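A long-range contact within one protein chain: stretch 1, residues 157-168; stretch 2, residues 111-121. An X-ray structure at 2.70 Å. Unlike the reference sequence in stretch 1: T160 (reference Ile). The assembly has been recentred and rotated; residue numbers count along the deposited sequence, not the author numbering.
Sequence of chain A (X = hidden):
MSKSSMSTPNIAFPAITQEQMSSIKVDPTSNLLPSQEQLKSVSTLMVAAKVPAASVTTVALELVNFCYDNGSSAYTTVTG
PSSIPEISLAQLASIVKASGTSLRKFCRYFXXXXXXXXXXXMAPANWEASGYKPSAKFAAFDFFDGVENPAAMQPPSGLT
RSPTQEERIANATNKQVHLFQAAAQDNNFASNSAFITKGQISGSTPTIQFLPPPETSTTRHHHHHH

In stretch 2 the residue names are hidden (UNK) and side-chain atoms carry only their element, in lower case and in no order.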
# COMPACT_ATOMS: atom_id res chain seq x y z
N SER A 157 -0.23 2.49 17.26
CA SER A 157 0.13 1.66 18.45
C SER A 157 0.44 0.21 18.08
O SER A 157 0.30 -0.72 18.89
CB SER A 157 -0.96 1.68 19.54
OG SER A 157 -1.23 2.99 19.99
N GLY A 158 0.86 0.03 16.84
CA GLY A 158 1.14 -1.30 16.32
C GLY A 158 -0.15 -1.99 15.92
O GLY A 158 -1.29 -1.49 16.19
N LEU A 159 0.02 -3.14 15.28
CA LEU A 159 -1.10 -3.96 14.84
C LEU A 159 -2.06 -4.31 15.97
O LEU A 159 -1.65 -4.48 17.12
CB LEU A 159 -0.56 -5.23 14.21
CG LEU A 159 0.38 -5.03 13.04
CD1 LEU A 159 0.81 -6.40 12.49
CD2 LEU A 159 -0.22 -4.08 11.93
N THR A 160 -3.35 -4.45 15.64
CA THR A 160 -4.37 -4.84 16.63
C THR A 160 -4.25 -6.30 17.02
O THR A 160 -4.72 -6.71 18.07
CB THR A 160 -5.77 -4.66 16.12
OG1 THR A 160 -5.83 -5.26 14.83
CG2 THR A 160 -6.09 -3.20 16.00
N ARG A 161 -3.70 -7.07 16.09
CA ARG A 161 -3.16 -8.42 16.33
C ARG A 161 -2.23 -8.74 15.14
O ARG A 161 -2.23 -8.02 14.12
CB ARG A 161 -4.25 -9.48 16.51
CG ARG A 161 -5.09 -9.74 15.29
CD ARG A 161 -6.02 -10.94 15.48
NE ARG A 161 -7.00 -11.12 14.39
CZ ARG A 161 -6.76 -11.72 13.22
NH1 ARG A 161 -5.55 -12.22 12.93
NH2 ARG A 161 -7.74 -11.83 12.33
N SER A 162 -1.41 -9.78 15.29
CA SER A 162 -0.72 -10.36 14.15
C SER A 162 -1.67 -11.18 13.32
O SER A 162 -2.72 -11.62 13.82
CB SER A 162 0.42 -11.25 14.63
OG SER A 162 1.60 -10.47 14.58
N PRO A 163 -1.32 -11.41 12.04
CA PRO A 163 -2.08 -12.43 11.31
C PRO A 163 -1.87 -13.80 11.95
O PRO A 163 -0.86 -14.02 12.60
CB PRO A 163 -1.50 -12.38 9.90
CG PRO A 163 -0.62 -11.26 9.84
CD PRO A 163 -0.48 -10.60 11.16
N THR A 164 -2.83 -14.72 11.80
CA THR A 164 -2.63 -16.13 12.19
C THR A 164 -1.87 -16.82 11.09
O THR A 164 -1.92 -16.40 9.93
CB THR A 164 -3.95 -16.84 12.42
OG1 THR A 164 -4.67 -16.92 11.19
CG2 THR A 164 -4.81 -16.07 13.43
N GLN A 165 -1.13 -17.87 11.43
CA GLN A 165 -0.42 -18.71 10.44
C GLN A 165 -1.40 -19.19 9.34
O GLN A 165 -1.03 -19.22 8.17
CB GLN A 165 0.32 -19.87 11.14
CG GLN A 165 1.26 -20.74 10.27
CD GLN A 165 2.46 -19.99 9.64
OE1 GLN A 165 2.84 -18.89 10.05
NE2 GLN A 165 3.06 -20.61 8.63
N GLU A 166 -2.64 -19.53 9.71
CA GLU A 166 -3.66 -19.89 8.73
C GLU A 166 -3.90 -18.76 7.72
O GLU A 166 -3.95 -18.98 6.52
CB GLU A 166 -4.97 -20.31 9.39
CG GLU A 166 -5.99 -20.76 8.36
CD GLU A 166 -7.38 -20.98 8.91
OE1 GLU A 166 -7.60 -20.66 10.10
OE2 GLU A 166 -8.27 -21.46 8.16
N GLU A 167 -4.06 -17.54 8.22
CA GLU A 167 -4.15 -16.36 7.35
C GLU A 167 -2.92 -16.21 6.46
O GLU A 167 -3.09 -16.02 5.25
CB GLU A 167 -4.44 -15.09 8.15
CG GLU A 167 -5.88 -15.04 8.64
CD GLU A 167 -6.09 -14.05 9.77
OE1 GLU A 167 -5.12 -13.66 10.45
OE2 GLU A 167 -7.25 -13.66 10.01
N ARG A 168 -1.71 -16.30 7.02
CA ARG A 168 -0.47 -16.16 6.21
C ARG A 168 -0.46 -17.19 5.10
O ARG A 168 -0.26 -16.84 3.94
CB ARG A 168 0.83 -16.24 7.05
CG ARG A 168 1.05 -15.03 8.00
CD ARG A 168 2.47 -14.86 8.61
NE ARG A 168 2.54 -15.57 9.88
CZ ARG A 168 2.40 -15.02 11.08
NH1 ARG A 168 2.22 -13.71 11.23
NH2 ARG A 168 2.46 -15.80 12.15
N UNK A 111 -0.86 -1.26 3.92
CA UNK A 111 -1.46 -2.51 4.39
C UNK A 111 -1.69 -2.52 5.93
O UNK A 111 -2.81 -2.84 6.36
c UNK A 111 -0.67 -3.74 3.93
N UNK A 112 -0.68 -2.13 6.76
CA UNK A 112 -0.91 -2.27 8.23
C UNK A 112 -2.03 -1.38 8.76
O UNK A 112 -2.72 -1.77 9.71
c UNK A 112 0.72 -1.75 6.47
c UNK A 112 1.41 -2.13 7.75
c UNK A 112 0.45 -1.89 8.84
N UNK A 113 -2.26 -0.23 8.14
CA UNK A 113 -3.30 0.67 8.60
C UNK A 113 -4.69 0.07 8.26
O UNK A 113 -5.61 0.11 9.09
c UNK A 113 -1.76 2.61 7.98
c UNK A 113 -4.19 2.97 8.47
c UNK A 113 -3.19 2.02 7.91
c UNK A 113 -1.21 2.71 9.38
N UNK A 114 -4.85 -0.47 7.05
CA UNK A 114 -6.15 -0.94 6.65
C UNK A 114 -6.41 -2.24 7.39
O UNK A 114 -7.55 -2.51 7.81
c UNK A 114 -5.56 -2.32 4.59
c UNK A 114 -7.82 -1.18 4.77
c UNK A 114 -6.32 -1.10 5.12
c UNK A 114 -8.65 0.07 5.12
N UNK A 115 -5.35 -3.01 7.63
CA UNK A 115 -5.45 -4.15 8.55
C UNK A 115 -6.11 -3.72 9.87
O UNK A 115 -7.10 -4.31 10.29
n UNK A 115 -3.91 -7.15 11.62
c UNK A 115 -4.32 -7.29 9.42
c UNK A 115 -4.10 -5.91 9.75
c UNK A 115 -4.63 -7.97 8.22
c UNK A 115 -4.09 -4.74 8.81
c UNK A 115 -3.84 -5.89 11.10
c UNK A 115 -4.67 -10.08 9.48
c UNK A 115 -4.81 -9.37 8.26
c UNK A 115 -4.21 -8.04 10.62
c UNK A 115 -4.38 -9.44 10.66
N UNK A 116 -5.61 -2.67 10.51
CA UNK A 116 -6.20 -2.27 11.78
C UNK A 116 -7.61 -1.80 11.61
O UNK A 116 -8.43 -1.93 12.51
n UNK A 116 -3.96 -0.96 14.39
o UNK A 116 -3.67 -2.76 13.03
c UNK A 116 -5.39 -1.16 12.46
c UNK A 116 -4.27 -1.69 13.32
N UNK A 117 -7.90 -1.24 10.45
CA UNK A 117 -9.22 -0.67 10.22
C UNK A 117 -10.33 -1.69 9.94
O UNK A 117 -11.47 -1.49 10.34
c UNK A 117 -9.16 0.38 9.12
c UNK A 117 -8.10 2.52 8.50
c UNK A 117 -9.46 2.34 10.57
c UNK A 117 -8.50 1.64 9.66
N UNK A 118 -9.98 -2.80 9.28
CA UNK A 118 -10.97 -3.74 8.80
C UNK A 118 -10.92 -5.11 9.48
O UNK A 118 -11.96 -5.76 9.61
c UNK A 118 -10.90 -2.58 6.50
n UNK A 118 -13.24 -2.36 3.40
c UNK A 118 -12.28 -2.22 6.10
n UNK A 118 -12.99 -3.36 5.49
n UNK A 118 -14.06 -4.49 3.79
c UNK A 118 -10.86 -3.90 7.29
c UNK A 118 -13.43 -3.40 4.23
N UNK A 119 -9.73 -5.55 9.91
CA UNK A 119 -9.57 -6.88 10.51
C UNK A 119 -10.45 -7.10 11.77
O UNK A 119 -10.53 -6.23 12.65
c UNK A 119 -7.89 -8.52 11.40
c UNK A 119 -8.12 -7.13 10.83
o UNK A 119 -7.38 -6.98 9.62
N UNK A 120 -11.11 -8.27 11.82
CA UNK A 120 -12.16 -8.64 12.81
C UNK A 120 -13.34 -7.64 12.91
O UNK A 120 -14.12 -7.71 13.87
c UNK A 120 -10.44 -9.98 14.18
o UNK A 120 -10.43 -10.86 13.30
o UNK A 120 -9.56 -9.91 15.06
c UNK A 120 -11.56 -8.94 14.22
N UNK A 121 -13.47 -6.76 11.91
CA UNK A 121 -14.61 -5.82 11.80
C UNK A 121 -15.43 -5.94 10.50
O UNK A 121 -16.63 -6.17 10.59
c UNK A 121 -14.18 -4.38 12.00
n UNK A 121 -12.58 -2.04 15.85
c UNK A 121 -12.94 -2.80 13.45
c UNK A 121 -13.78 -4.07 13.42
c UNK A 121 -12.03 -2.80 14.68
O HOH W 1 -8.75 -4.34 13.68

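Position 111 has a single side-chain carbon, out of reach of stretch 1. It is alanine, A111.

Position 112 has three carbons closing a ring onto the backbone N. Its CB lies 3.8 Å from L159 CD2, an apolar contact. It is proline, P112.

Position 113 has four carbons, forked at the first, with one arm two carbons long. Its CA-to-CB bond points away and it makes no contact. It is isoleucine, I113.

Position 114 has the same forked pattern and is out of reach. It is also isoleucine, I114.

Position 115 has one carbon followed by fused five- and six-membered rings holding eight carbons and one nitrogen. The ring system reaches L159, R161 and P163. It is tryptophan, W115. Its NE1 donates a hydrogen bond to R161 O at 3.1 Å, near the plane of the ring. P163 CB sits 3.9 Å from W115 CH2.

Position 116 has two carbons, the second carrying one oxygen and one nitrogen. The oxygen faces a backbone NH and the nitrogen a carbonyl, which suits an amide. It is asparagine, N116. T160 N donates to N116 OD1 at 3.1 Å, and N116 ND2 donates to G158 O at 3.3 Å.

Position 117 has four carbons, forked at the second, and its CA-to-CB bond points away. It is leucine, L117.

Position 118 has three carbons, a nitrogen, then a carbon with two more nitrogens. It is out of reach of stretch 1. It is arginine, R118.

Position 119 has one carbon carrying an oxygen and a carbon. The carbon arm lies over one face of the R161 guanidinium. It is threonine, T119, the first residue to leave helical geometry. Its OG1 donates to W115 O at 2.8 Å, while its CG2 lies 3.4 Å from R161 NH2.

Position 120 has two carbons, the second carrying two oxygens, both facing R161. It is aspartate, D120. R161 NE donates to D120 OD2 at 2.9 Å and R161 NH2 to D120 OD1 at 3.0 Å, a two-pronged salt bridge.

Position 121 has four carbons in a row ending in nitrogen, with no contact. It is lysine, K121.

The contact works by reading the loop's backbone with side chains from the helix. N116 uses both ends of its amide, and W115 NE1 holds R161 O, three residues beyond G158, while the ring packs against L159 and P163. R161 then ties D120 to E167: its NH1 donates to E167 OE1 at 2.9 Å. A water donates to N116 O and T119 O and accepts from T160 OG1, bridging the stretches.

Stretch 2 111-121: APIIWNLRTDK
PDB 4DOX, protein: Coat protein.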